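Local coordinates for glutathione S-transferase family protein (Pseudomonas putida, PDB 3LXZ) that probably catalyses the conjugation of reduced glutathione to a wide range of hydrophobic electrophiles, at residues G7-V10 / Y14-V17; L21-L26 / G193-M198; Y69-Q74 / A78-D83; V90-K95 / K138-F143; A144-G149 / L154-F159. All blocks are in the same frame, centred on the assembly; numbering follows the deposited sequence.

Contact 1. Residues G7-V10 / Y14-V17; sequences GFSV and YNMV
G7 and F8 lie under the flat side of the Y14 ring where the first strand of the thioredoxin-like domain, 3-7, turns into helix 12-23. This turn is a worked example of how a strand-to-helix loop at a binding site is held in shape, since it also carries S11, a residue that binds glutathione. The ring of Y14 is laid over the backbone because its CG stands anti to the helix backbone N (chi1 175°). Carbon G7 C and nitrogen F8 N both sit over one face, displaced toward its rim. The closest carbon approach is G7 CA to Y14 CD1, 3.3 Å. A CB built on G7 would fall 2.2 Å from Y14 CD1, so a side chain there would clash with the ring as placed. The oxygen F8 O approaches Y14 CD2 at 3.2 Å, and S9 OG reaches Y14 CE2 obliquely. Beyond the ring, Y14 OH is hydrogen-bonded to E30, and a water donates to both Y14 OH and G7 O, at 2.8 Å and 3.0 Å. With a leucine in place of Y14 the ring and hydroxyl are gone, and E30 would probably be left without its phenolic partner while the G7-F8 peptide lost its cover. One helix residue further on, N15 turns its CG beside its own backbone N (chi1 -76°), which swings the amide toward the loop. There N15 ND2 donates to S9 O over 3.0 Å, arriving from above the carbonyl plane, 44° out of it.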
# COMPACT_ATOMS: atom_id res chain seq x y z
N GLY A 7 5.99 7.26 -17.51
CA GLY A 7 5.66 5.83 -17.44
C GLY A 7 5.54 5.26 -18.84
O GLY A 7 6.22 5.70 -19.78
N PHE A 8 4.72 4.24 -18.99
CA PHE A 8 4.52 3.67 -20.30
C PHE A 8 3.11 3.13 -20.36
O PHE A 8 2.59 2.69 -19.36
CB PHE A 8 5.61 2.65 -20.63
CG PHE A 8 5.67 1.44 -19.69
CD1 PHE A 8 6.31 1.53 -18.44
CD2 PHE A 8 5.10 0.23 -20.08
CE1 PHE A 8 6.35 0.42 -17.60
CE2 PHE A 8 5.15 -0.90 -19.25
CZ PHE A 8 5.78 -0.80 -18.01
N SER A 9 2.51 3.18 -21.54
CA SER A 9 1.09 2.87 -21.67
C SER A 9 0.74 1.41 -21.52
O SER A 9 -0.43 1.06 -21.53
CB SER A 9 0.56 3.43 -22.98
OG SER A 9 0.49 4.83 -22.88
N VAL A 10 1.73 0.54 -21.36
CA VAL A 10 1.41 -0.86 -21.07
C VAL A 10 1.23 -1.01 -19.54
O VAL A 10 0.62 -1.99 -19.08
CB VAL A 10 2.47 -1.82 -21.65
CG1 VAL A 10 2.16 -3.31 -21.31
CG2 VAL A 10 2.58 -1.66 -23.19
N TYR A 14 0.26 3.16 -14.44
CA TYR A 14 0.37 4.40 -15.24
C TYR A 14 -1.02 4.74 -15.78
O TYR A 14 -1.45 5.91 -15.73
CB TYR A 14 1.36 4.19 -16.38
CG TYR A 14 1.52 5.33 -17.40
CD1 TYR A 14 2.40 6.39 -17.16
CD2 TYR A 14 0.85 5.29 -18.63
CE1 TYR A 14 2.61 7.40 -18.14
CE2 TYR A 14 1.04 6.32 -19.62
CZ TYR A 14 1.90 7.35 -19.36
OH TYR A 14 2.08 8.34 -20.31
N ASN A 15 -1.71 3.73 -16.31
CA ASN A 15 -3.03 3.97 -16.92
C ASN A 15 -4.08 4.51 -15.94
O ASN A 15 -4.95 5.32 -16.30
CB ASN A 15 -3.50 2.74 -17.72
CG ASN A 15 -2.77 2.61 -19.05
OD1 ASN A 15 -2.32 3.61 -19.63
ND2 ASN A 15 -2.66 1.39 -19.55
N MSE A 16 -3.96 4.10 -14.68
CA MSE A 16 -4.80 4.63 -13.60
C MSE A 16 -4.62 6.13 -13.42
O MSE A 16 -5.61 6.85 -13.37
CB MSE A 16 -4.50 3.87 -12.29
CG MSE A 16 -4.89 2.38 -12.25
SE MSE A 16 -4.05 1.70 -10.59
CE MSE A 16 -3.70 -0.19 -11.08
N VAL A 17 -3.38 6.61 -13.35
CA VAL A 17 -3.17 8.05 -13.27
C VAL A 17 -3.65 8.75 -14.54
O VAL A 17 -4.31 9.79 -14.45
CB VAL A 17 -1.74 8.39 -12.93
CG1 VAL A 17 -1.58 9.93 -12.83
CG2 VAL A 17 -1.42 7.75 -11.54
O HOH W 1 4.53 7.51 -21.47

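Contact 2. Residues L21-L26 / G193-M198; sequences LLEKGL and GENPHM
L22 and E23, at the end of helix 12-23, meet N195 and H197 by two kinds of contact, one polar and one across an aromatic face. The polar one is a hydrogen bond from N195 ND2 to E23 OE1, 2.9 Å long and close to straight at 165°. It meets the oxygen on its syn side but 33° out of the carboxylate plane, with E23 OE1 lying in the amide plane of N195. The other carboxylate oxygen, E23 OE2, forms a salt bridge with K77. The same asparagine works within its own turn as well, N195 OD1 accepting from H197 N at 2.7 Å. This capping bond leads the type I turn 195-198 into helix 198-218, while helix 12-23 closes in a Schellman motif at G25. The contact ties a helix end of the thioredoxin-like domain to a helix start of the all-helical domain, a surface joint of the glutathione transferase fold. The aromatic part is a CH-pi contact, in which L22 CB stands over the H197 ring 4.0 Å from its centroid. L22 O lies over a face of that ring too. E23 OE1 approaches the ring differently, at its edge and in its plane, 3.6 Å from H197 CD2.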
# COMPACT_ATOMS: atom_id res chain seq x y z
N LEU A 21 -6.34 11.90 -14.89
CA LEU A 21 -6.01 13.18 -15.52
C LEU A 21 -6.99 13.47 -16.66
O LEU A 21 -7.44 14.60 -16.80
CB LEU A 21 -4.56 13.19 -16.03
CG LEU A 21 -3.47 13.16 -14.94
CD1 LEU A 21 -2.11 12.83 -15.51
CD2 LEU A 21 -3.43 14.47 -14.20
N LEU A 22 -7.30 12.45 -17.46
CA LEU A 22 -8.24 12.62 -18.60
C LEU A 22 -9.67 12.90 -18.10
O LEU A 22 -10.37 13.76 -18.65
CB LEU A 22 -8.18 11.39 -19.50
CG LEU A 22 -6.99 11.25 -20.45
CD1 LEU A 22 -6.89 9.84 -20.96
CD2 LEU A 22 -7.06 12.26 -21.63
N GLU A 23 -10.08 12.19 -17.04
CA GLU A 23 -11.42 12.31 -16.50
C GLU A 23 -11.60 13.72 -15.96
O GLU A 23 -12.67 14.36 -16.12
CB GLU A 23 -11.65 11.25 -15.41
CG GLU A 23 -13.10 11.15 -14.89
CD GLU A 23 -14.13 10.72 -15.95
OE1 GLU A 23 -13.83 9.86 -16.79
OE2 GLU A 23 -15.27 11.25 -15.92
N LYS A 24 -10.53 14.25 -15.38
CA LYS A 24 -10.51 15.58 -14.81
C LYS A 24 -10.27 16.72 -15.84
O LYS A 24 -10.27 17.88 -15.46
CB LYS A 24 -9.48 15.63 -13.66
CG LYS A 24 -9.93 14.89 -12.41
CD LYS A 24 -8.85 14.91 -11.30
CE LYS A 24 -9.09 16.05 -10.34
NZ LYS A 24 -10.25 15.74 -9.44
N GLY A 25 -10.05 16.36 -17.11
CA GLY A 25 -9.81 17.32 -18.21
C GLY A 25 -8.54 18.13 -17.98
O GLY A 25 -8.46 19.28 -18.40
N LEU A 26 -7.56 17.52 -17.32
CA LEU A 26 -6.28 18.19 -17.01
C LEU A 26 -5.24 18.06 -18.12
O LEU A 26 -5.14 17.01 -18.79
CB LEU A 26 -5.70 17.66 -15.69
CG LEU A 26 -6.61 17.87 -14.48
CD1 LEU A 26 -6.11 17.08 -13.26
CD2 LEU A 26 -6.72 19.36 -14.15
N GLY A 193 -15.36 0.01 -18.83
CA GLY A 193 -14.93 -0.24 -20.24
C GLY A 193 -15.54 0.72 -21.26
O GLY A 193 -14.96 0.93 -22.36
N GLU A 194 -16.65 1.34 -20.86
CA GLU A 194 -17.41 2.28 -21.67
C GLU A 194 -17.09 3.75 -21.35
O GLU A 194 -17.70 4.66 -21.90
CB GLU A 194 -18.92 2.00 -21.50
CG GLU A 194 -19.35 0.65 -22.07
CD GLU A 194 -19.08 0.55 -23.59
OE1 GLU A 194 -19.54 1.45 -24.34
OE2 GLU A 194 -18.40 -0.41 -24.03
N ASN A 195 -16.11 3.98 -20.48
CA ASN A 195 -15.67 5.34 -20.19
C ASN A 195 -15.16 5.96 -21.49
O ASN A 195 -14.45 5.30 -22.26
CB ASN A 195 -14.56 5.31 -19.14
CG ASN A 195 -14.02 6.68 -18.84
OD1 ASN A 195 -13.31 7.28 -19.64
ND2 ASN A 195 -14.33 7.17 -17.66
N PRO A 196 -15.54 7.21 -21.77
CA PRO A 196 -15.18 7.89 -23.02
C PRO A 196 -13.68 8.03 -23.28
O PRO A 196 -13.28 8.24 -24.42
CB PRO A 196 -15.81 9.29 -22.88
CG PRO A 196 -16.32 9.38 -21.48
CD PRO A 196 -16.50 7.99 -20.97
N HIS A 197 -12.86 7.91 -22.23
CA HIS A 197 -11.41 8.06 -22.37
C HIS A 197 -10.72 6.72 -22.55
O HIS A 197 -9.52 6.67 -22.85
CB HIS A 197 -10.82 8.84 -21.17
CG HIS A 197 -11.47 10.17 -20.94
ND1 HIS A 197 -11.22 11.27 -21.72
CD2 HIS A 197 -12.37 10.57 -20.01
CE1 HIS A 197 -11.94 12.30 -21.28
NE2 HIS A 197 -12.65 11.89 -20.25
N MSE A 198 -11.48 5.62 -22.41
CA MSE A 198 -10.90 4.30 -22.51
C MSE A 198 -10.36 4.00 -23.92
O MSE A 198 -9.27 3.43 -24.03
CB MSE A 198 -11.88 3.22 -22.00
CG MSE A 198 -11.28 1.89 -21.76
SE MSE A 198 -9.92 1.94 -20.31
CE MSE A 198 -10.96 2.77 -18.95

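Contact 3. Residues Y69-Q74 / A78-D83; sequences YIEQTQ and ALLPAD
E71 projects from the last turn of helix 63-73 onto L79 and L80, and its carboxylate and stem are each turned to a different one of the two leucines. The chain of E71 is bent about its CB-CG bond (chi2 -42°), and the carboxylate ends beside L79. The two carboxylate oxygens then divide the work. E71 OE2 receives the backbone N-H of L79, with L79 N at 2.9 Å and the bond almost straight at 171°; the nitrogen comes from above the carboxylate plane. E71 OE1 lies against the L79 side chain, 3.6 Å from L79 CB, the two side chains crossing at about a right angle. The same oxygen forms a salt bridge with K24, its strongest polar partner. The aliphatic stem faces the other leucine, with E71 CG 3.9 Å from L80 CD1, and here the two side chains cross obliquely instead of squarely. The loop 78-83 is the linker between the thioredoxin-like and helical domains of the transferase fold, and D83 ends it as the N-cap of helix 84-106, its side chain accepting from G86 N. Residues Y69 and T73 also pack on A88 and P84 of the second subunit. The worked lesson is that one acidic group can serve both a charge and a peptide: K24 would be expected to favour the ionised carboxylate, and that negative charge should strengthen the bond from L79 N, holding the linker at L79 against the last turn of the helix.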
# COMPACT_ATOMS: atom_id res chain seq x y z
N TYR A 69 -2.50 13.46 -4.41
CA TYR A 69 -1.95 14.77 -4.75
C TYR A 69 -2.77 15.44 -5.83
O TYR A 69 -3.10 16.60 -5.69
CB TYR A 69 -0.50 14.64 -5.21
CG TYR A 69 0.14 15.97 -5.55
CD1 TYR A 69 0.63 16.81 -4.56
CD2 TYR A 69 0.27 16.37 -6.87
CE1 TYR A 69 1.24 18.04 -4.89
CE2 TYR A 69 0.87 17.59 -7.21
CZ TYR A 69 1.35 18.41 -6.20
OH TYR A 69 1.95 19.61 -6.54
N ILE A 70 -3.12 14.70 -6.89
CA ILE A 70 -3.95 15.28 -7.96
C ILE A 70 -5.30 15.79 -7.45
O ILE A 70 -5.71 16.91 -7.79
CB ILE A 70 -4.07 14.32 -9.15
CG1 ILE A 70 -2.74 14.17 -9.86
CG2 ILE A 70 -5.08 14.84 -10.20
CD1 ILE A 70 -2.73 13.02 -10.89
N GLU A 71 -6.01 14.98 -6.65
CA GLU A 71 -7.28 15.41 -6.05
C GLU A 71 -7.22 16.74 -5.29
O GLU A 71 -8.06 17.63 -5.46
CB GLU A 71 -7.86 14.33 -5.13
CG GLU A 71 -8.66 13.24 -5.81
CD GLU A 71 -9.59 13.76 -6.92
OE1 GLU A 71 -9.21 13.55 -8.08
OE2 GLU A 71 -10.66 14.39 -6.64
N GLN A 72 -6.19 16.84 -4.45
CA GLN A 72 -5.93 17.93 -3.57
C GLN A 72 -5.58 19.22 -4.30
O GLN A 72 -6.02 20.30 -3.90
CB GLN A 72 -4.71 17.53 -2.74
CG GLN A 72 -4.23 18.57 -1.82
CD GLN A 72 -4.61 18.23 -0.45
OE1 GLN A 72 -3.76 17.78 0.35
NE2 GLN A 72 -5.92 18.34 -0.16
N THR A 73 -4.80 19.11 -5.37
CA THR A 73 -4.18 20.28 -5.98
C THR A 73 -4.81 20.73 -7.29
O THR A 73 -4.63 21.88 -7.70
CB THR A 73 -2.66 20.11 -6.19
OG1 THR A 73 -2.39 19.01 -7.08
CG2 THR A 73 -1.94 19.92 -4.83
N GLN A 74 -5.57 19.85 -7.94
CA GLN A 74 -5.98 20.13 -9.31
C GLN A 74 -7.47 20.36 -9.40
O GLN A 74 -8.23 19.78 -8.61
CB GLN A 74 -5.58 19.01 -10.28
CG GLN A 74 -4.08 18.62 -10.27
CD GLN A 74 -3.15 19.75 -10.70
OE1 GLN A 74 -3.34 20.35 -11.77
NE2 GLN A 74 -2.14 20.05 -9.87
N ALA A 78 -14.47 16.11 -9.26
CA ALA A 78 -14.04 15.41 -8.03
C ALA A 78 -14.13 13.88 -8.20
O ALA A 78 -15.11 13.35 -8.78
CB ALA A 78 -14.86 15.87 -6.84
N LEU A 79 -13.10 13.19 -7.73
CA LEU A 79 -13.06 11.71 -7.76
C LEU A 79 -13.09 11.12 -6.35
O LEU A 79 -12.66 9.96 -6.10
CB LEU A 79 -11.85 11.19 -8.56
CG LEU A 79 -11.73 11.63 -10.03
CD1 LEU A 79 -10.46 11.07 -10.67
CD2 LEU A 79 -12.95 11.21 -10.80
N LEU A 80 -13.62 11.92 -5.42
CA LEU A 80 -13.83 11.55 -4.03
C LEU A 80 -15.14 12.14 -3.57
O LEU A 80 -15.52 13.23 -4.07
CB LEU A 80 -12.75 12.14 -3.12
CG LEU A 80 -11.38 11.53 -3.26
CD1 LEU A 80 -10.41 12.32 -2.40
CD2 LEU A 80 -11.49 10.06 -2.85
N PRO A 81 -15.83 11.46 -2.63
CA PRO A 81 -17.00 12.06 -1.97
C PRO A 81 -16.62 13.29 -1.11
O PRO A 81 -15.42 13.54 -0.89
CB PRO A 81 -17.57 10.92 -1.12
CG PRO A 81 -16.47 9.85 -1.02
CD PRO A 81 -15.54 10.07 -2.18
N ALA A 82 -17.62 14.06 -0.66
CA ALA A 82 -17.39 15.30 0.12
C ALA A 82 -17.00 15.05 1.61
O ALA A 82 -16.32 15.87 2.22
CB ALA A 82 -18.64 16.22 0.06
N ASP A 83 -17.43 13.93 2.17
CA ASP A 83 -17.28 13.67 3.62
C ASP A 83 -16.01 12.89 3.96
O ASP A 83 -15.64 11.92 3.25
CB ASP A 83 -18.50 12.93 4.17
CG ASP A 83 -18.67 11.55 3.55
OD1 ASP A 83 -18.76 11.48 2.29
OD2 ASP A 83 -18.69 10.55 4.30

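Contact 4. Residues V90-K95 / K138-F143; sequences VRELLK and KRNGRF
In the all-helical C-terminal domain of the transferase fold, E92 and L93 of helix 84-106 receive the end of helix 120-140 at N140 and G141. This buried joint is a worked example of helix packing in which a polar pair is flanked by a leucine methyl. E92 is extended beyond CG, which stands anti to the backbone N (chi1 -176°), and this carries the carboxylate out to the asparagine. N140 ND2 donates to E92 OE1 at 3.1 Å, in a nearly straight bond. The two flat groups are set almost perpendicular, 84° apart, and the nitrogen reaches the oxygen from above the carboxylate plane while keeping that oxygen in its own amide plane. N140 ND2 is also bonded to E96, its strongest partner, and N140 OD1 accepts from K89. E92 OE1 forms a salt bridge with the same K89, and E92 OE2 bonds to S61 of the second subunit, which brings the dimer interface into this network. A valine here is likely to leave K89 without this carboxylate, N140 ND2 short of one acceptor and S61 of the second subunit without its partner. Beside the polar pair, L93 CD2 rests against the amide, 3.4 Å from N140 ND2, and packs on G141 N at 3.8 Å. The glycine leaves helical geometry here, and a CB on it would come within 2.5 Å of F143 CE2. Just past the helix end, R142 NH1 donates back to N140 O over 2.8 Å.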
# COMPACT_ATOMS: atom_id res chain seq x y z
N VAL A 90 -13.13 5.22 0.41
CA VAL A 90 -12.56 5.08 -0.96
C VAL A 90 -11.12 4.62 -0.87
O VAL A 90 -10.69 3.67 -1.57
CB VAL A 90 -12.59 6.39 -1.72
CG1 VAL A 90 -11.74 6.30 -3.02
CG2 VAL A 90 -14.04 6.73 -2.08
N ARG A 91 -10.36 5.29 -0.01
CA ARG A 91 -8.94 4.94 0.14
C ARG A 91 -8.69 3.55 0.70
O ARG A 91 -7.73 2.88 0.28
CB ARG A 91 -8.21 6.01 0.94
CG ARG A 91 -8.10 7.31 0.13
CD ARG A 91 -7.66 8.49 0.96
NE ARG A 91 -7.42 9.63 0.11
CZ ARG A 91 -7.93 10.85 0.29
NH1 ARG A 91 -8.72 11.12 1.32
NH2 ARG A 91 -7.64 11.81 -0.57
N GLU A 92 -9.51 3.13 1.66
CA GLU A 92 -9.50 1.72 2.14
C GLU A 92 -9.74 0.72 1.00
O GLU A 92 -8.97 -0.24 0.81
CB GLU A 92 -10.51 1.53 3.28
CG GLU A 92 -10.51 0.14 3.90
CD GLU A 92 -11.77 -0.12 4.71
OE1 GLU A 92 -12.89 0.25 4.24
OE2 GLU A 92 -11.66 -0.71 5.82
N LEU A 93 -10.81 0.92 0.24
CA LEU A 93 -11.04 0.08 -0.93
C LEU A 93 -9.92 0.09 -1.99
O LEU A 93 -9.51 -0.98 -2.49
CB LEU A 93 -12.40 0.46 -1.57
CG LEU A 93 -13.60 -0.02 -0.73
CD1 LEU A 93 -14.88 0.76 -1.09
CD2 LEU A 93 -13.86 -1.52 -0.88
N LEU A 94 -9.42 1.28 -2.32
CA LEU A 94 -8.29 1.37 -3.25
C LEU A 94 -7.08 0.56 -2.73
O LEU A 94 -6.46 -0.21 -3.48
CB LEU A 94 -7.88 2.83 -3.48
CG LEU A 94 -6.79 3.09 -4.55
CD1 LEU A 94 -6.96 4.52 -5.00
CD2 LEU A 94 -5.33 2.92 -3.99
N LYS A 95 -6.76 0.73 -1.45
CA LYS A 95 -5.64 0.00 -0.82
C LYS A 95 -5.85 -1.51 -0.85
O LYS A 95 -4.89 -2.28 -1.11
CB LYS A 95 -5.45 0.41 0.64
CG LYS A 95 -4.10 -0.03 1.21
CD LYS A 95 -3.88 0.50 2.60
CE LYS A 95 -2.51 -0.03 3.19
NZ LYS A 95 -1.42 0.87 2.73
N LYS A 138 -15.65 -8.15 -2.34
CA LYS A 138 -17.08 -8.44 -2.40
C LYS A 138 -17.77 -8.02 -1.11
O LYS A 138 -18.88 -7.47 -1.15
CB LYS A 138 -17.34 -9.93 -2.63
CG LYS A 138 -18.85 -10.24 -2.81
CD LYS A 138 -19.12 -11.73 -2.58
CE LYS A 138 -18.32 -12.49 -3.57
NZ LYS A 138 -18.74 -12.09 -4.94
N ARG A 139 -17.09 -8.27 0.01
CA ARG A 139 -17.61 -7.96 1.33
C ARG A 139 -17.64 -6.46 1.60
O ARG A 139 -18.60 -5.95 2.19
CB ARG A 139 -16.74 -8.74 2.34
CG ARG A 139 -16.77 -8.42 3.79
CD ARG A 139 -15.71 -9.30 4.48
NE ARG A 139 -15.83 -10.72 4.13
CZ ARG A 139 -14.87 -11.51 3.62
NH1 ARG A 139 -13.64 -11.09 3.37
NH2 ARG A 139 -15.15 -12.79 3.36
N ASN A 140 -16.60 -5.76 1.17
CA ASN A 140 -16.42 -4.35 1.53
C ASN A 140 -16.91 -3.36 0.49
O ASN A 140 -17.26 -2.23 0.84
CB ASN A 140 -14.95 -4.08 1.90
CG ASN A 140 -14.77 -2.82 2.72
OD1 ASN A 140 -15.56 -2.53 3.59
ND2 ASN A 140 -13.71 -2.09 2.46
N GLY A 141 -16.94 -3.78 -0.77
CA GLY A 141 -17.34 -2.92 -1.89
C GLY A 141 -18.83 -2.69 -1.91
O GLY A 141 -19.59 -3.56 -1.50
N ARG A 142 -19.26 -1.51 -2.32
CA ARG A 142 -20.70 -1.23 -2.41
C ARG A 142 -21.26 -1.61 -3.78
O ARG A 142 -22.34 -2.20 -3.87
CB ARG A 142 -20.98 0.25 -2.14
CG ARG A 142 -21.04 0.66 -0.66
CD ARG A 142 -19.76 0.35 0.10
NE ARG A 142 -19.70 1.13 1.34
CZ ARG A 142 -19.11 0.77 2.47
NH1 ARG A 142 -18.48 -0.42 2.60
NH2 ARG A 142 -19.16 1.61 3.50
N PHE A 143 -20.50 -1.31 -4.83
CA PHE A 143 -20.89 -1.63 -6.21
C PHE A 143 -22.27 -1.10 -6.54
O PHE A 143 -23.20 -1.85 -6.85
CB PHE A 143 -20.80 -3.13 -6.45
CG PHE A 143 -19.41 -3.63 -6.47
CD1 PHE A 143 -18.62 -3.44 -7.58
CD2 PHE A 143 -18.86 -4.26 -5.33
CE1 PHE A 143 -17.30 -3.90 -7.59
CE2 PHE A 143 -17.58 -4.72 -5.32
CZ PHE A 143 -16.78 -4.55 -6.46

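Contact 5. Residues A144-G149 / L154-F159; sequences APYVAG and LADLMF
V147 and D156 bury the most surface here, with A155 next, where the loop before helix 154-174 folds back over the first turn of that helix. The side chains of V147 and D156 run past each other in opposite directions. V147 N donates to D156 OD1 at 2.8 Å, in a bond of 179° that uses the syn lone pair. The valine's CG2, anti to its carbonyl carbon, lies against the helix, 3.3 Å from D156 OD1 and 3.6 Å from F159 CB. On the apolar side V147 CB also meets A155 CB at 4.2 Å. Y146 packs against the carboxylate through its CB, 3.4 Å from each oxygen of D156, with its ring plane turned 72° from the carboxylate. The other oxygen, D156 OD2, accepts from T153 N, the side-chain-to-N-cap-backbone bond of a capping box (S/T-x-x-D) in the sequence T153-L154-A155-D156, consistent with the one found at this helix in the superfamily. A water links it further, accepting from A148 N at 2.8 Å and donating to D156 OD2 at 2.7 Å. In this worked case a buried carboxylate is met by two peptide N-H groups and a water, so its negative charge is probably well solvated by neutral donors, and one side chain ties the loop at V147 to the start of the helix.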
# COMPACT_ATOMS: atom_id res chain seq x y z
N ALA A 144 -22.40 0.21 -6.48
CA ALA A 144 -23.72 0.82 -6.56
C ALA A 144 -23.83 1.87 -7.66
O ALA A 144 -24.55 2.83 -7.48
CB ALA A 144 -24.11 1.43 -5.18
N PRO A 145 -23.24 1.65 -8.84
CA PRO A 145 -22.54 0.48 -9.40
C PRO A 145 -21.04 0.48 -9.12
O PRO A 145 -20.38 -0.56 -9.26
CB PRO A 145 -22.76 0.63 -10.90
CG PRO A 145 -22.83 2.13 -11.08
CD PRO A 145 -23.57 2.63 -9.88
N TYR A 146 -20.52 1.64 -8.75
CA TYR A 146 -19.08 1.82 -8.54
C TYR A 146 -18.59 1.21 -7.23
O TYR A 146 -19.39 0.87 -6.34
CB TYR A 146 -18.74 3.32 -8.59
CG TYR A 146 -19.19 3.97 -9.86
CD1 TYR A 146 -18.39 3.93 -10.99
CD2 TYR A 146 -20.42 4.64 -9.94
CE1 TYR A 146 -18.81 4.53 -12.18
CE2 TYR A 146 -20.83 5.24 -11.13
CZ TYR A 146 -20.02 5.17 -12.24
OH TYR A 146 -20.39 5.76 -13.43
N VAL A 147 -17.28 1.06 -7.12
CA VAL A 147 -16.70 0.36 -5.99
C VAL A 147 -17.22 0.84 -4.65
O VAL A 147 -17.68 0.03 -3.83
CB VAL A 147 -15.14 0.31 -6.00
CG1 VAL A 147 -14.64 -0.41 -4.75
CG2 VAL A 147 -14.63 -0.43 -7.22
N ALA A 148 -17.18 2.16 -4.45
CA ALA A 148 -17.41 2.73 -3.14
C ALA A 148 -18.81 3.24 -3.00
O ALA A 148 -19.20 3.67 -1.91
CB ALA A 148 -16.41 3.88 -2.88
N GLY A 149 -19.61 3.17 -4.07
CA GLY A 149 -20.95 3.77 -3.98
C GLY A 149 -21.54 4.15 -5.32
O GLY A 149 -21.34 3.44 -6.28
N LEU A 154 -11.56 7.38 -7.11
CA LEU A 154 -10.25 6.78 -7.24
C LEU A 154 -10.24 5.26 -7.14
O LEU A 154 -9.47 4.58 -7.85
CB LEU A 154 -9.29 7.36 -6.19
CG LEU A 154 -9.20 8.89 -6.15
CD1 LEU A 154 -8.26 9.35 -5.02
CD2 LEU A 154 -8.76 9.50 -7.49
N ALA A 155 -11.04 4.72 -6.25
CA ALA A 155 -11.04 3.27 -6.12
C ALA A 155 -11.47 2.55 -7.39
O ALA A 155 -11.03 1.42 -7.63
CB ALA A 155 -11.91 2.83 -4.94
N ASP A 156 -12.30 3.20 -8.23
CA ASP A 156 -12.71 2.59 -9.50
C ASP A 156 -11.58 2.50 -10.51
O ASP A 156 -11.60 1.63 -11.36
CB ASP A 156 -13.89 3.35 -10.09
CG ASP A 156 -15.09 3.26 -9.22
OD1 ASP A 156 -15.62 2.11 -9.08
OD2 ASP A 156 -15.48 4.30 -8.64
N LEU A 157 -10.64 3.46 -10.44
CA LEU A 157 -9.44 3.42 -11.26
C LEU A 157 -8.56 2.22 -10.89
O LEU A 157 -8.13 1.47 -11.76
CB LEU A 157 -8.67 4.75 -11.19
CG LEU A 157 -9.50 6.05 -11.33
CD1 LEU A 157 -8.62 7.32 -11.22
CD2 LEU A 157 -10.32 6.04 -12.63
N MSE A 158 -8.29 2.03 -9.59
CA MSE A 158 -7.51 0.85 -9.19
C MSE A 158 -8.27 -0.44 -9.54
O MSE A 158 -7.67 -1.42 -9.99
CB MSE A 158 -7.23 0.93 -7.68
CG MSE A 158 -6.48 -0.22 -7.07
SE MSE A 158 -4.62 -0.36 -7.58
CE MSE A 158 -3.86 1.37 -7.06
N PHE A 159 -9.58 -0.45 -9.34
CA PHE A 159 -10.40 -1.61 -9.75
C PHE A 159 -10.28 -1.93 -11.24
O PHE A 159 -10.01 -3.04 -11.62
CB PHE A 159 -11.87 -1.33 -9.41
CG PHE A 159 -12.83 -2.38 -9.96
CD1 PHE A 159 -13.19 -3.48 -9.17
CD2 PHE A 159 -13.38 -2.25 -11.24
CE1 PHE A 159 -14.08 -4.45 -9.65
CE2 PHE A 159 -14.29 -3.21 -11.72
CZ PHE A 159 -14.61 -4.32 -10.95
O HOH W 2 -16.35 4.32 -6.08

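How the contacts relate
The five contacts grade from core to surface. Contacts 1, 4 and 5 are buried, contact 3 is partly so, and contact 2 lies at the surface between domains. Contacts 1 and 2 share helix 12-23, one at its start, beside the end of the inner strand 3-7, the other at its end. Contact 3 reaches contact 2 through the K24-E71 salt bridge and contact 5 through a probable L79-L154 backbone bond, while contacts 4 and 5 share the probable bond from R142 N to V147 O. A carboxylate accepts the cross-segment hydrogen bond in contacts 2 to 5; contact 1 instead rests on a ring laid over peptides. Contacts 3 and 4 alone touch the second subunit.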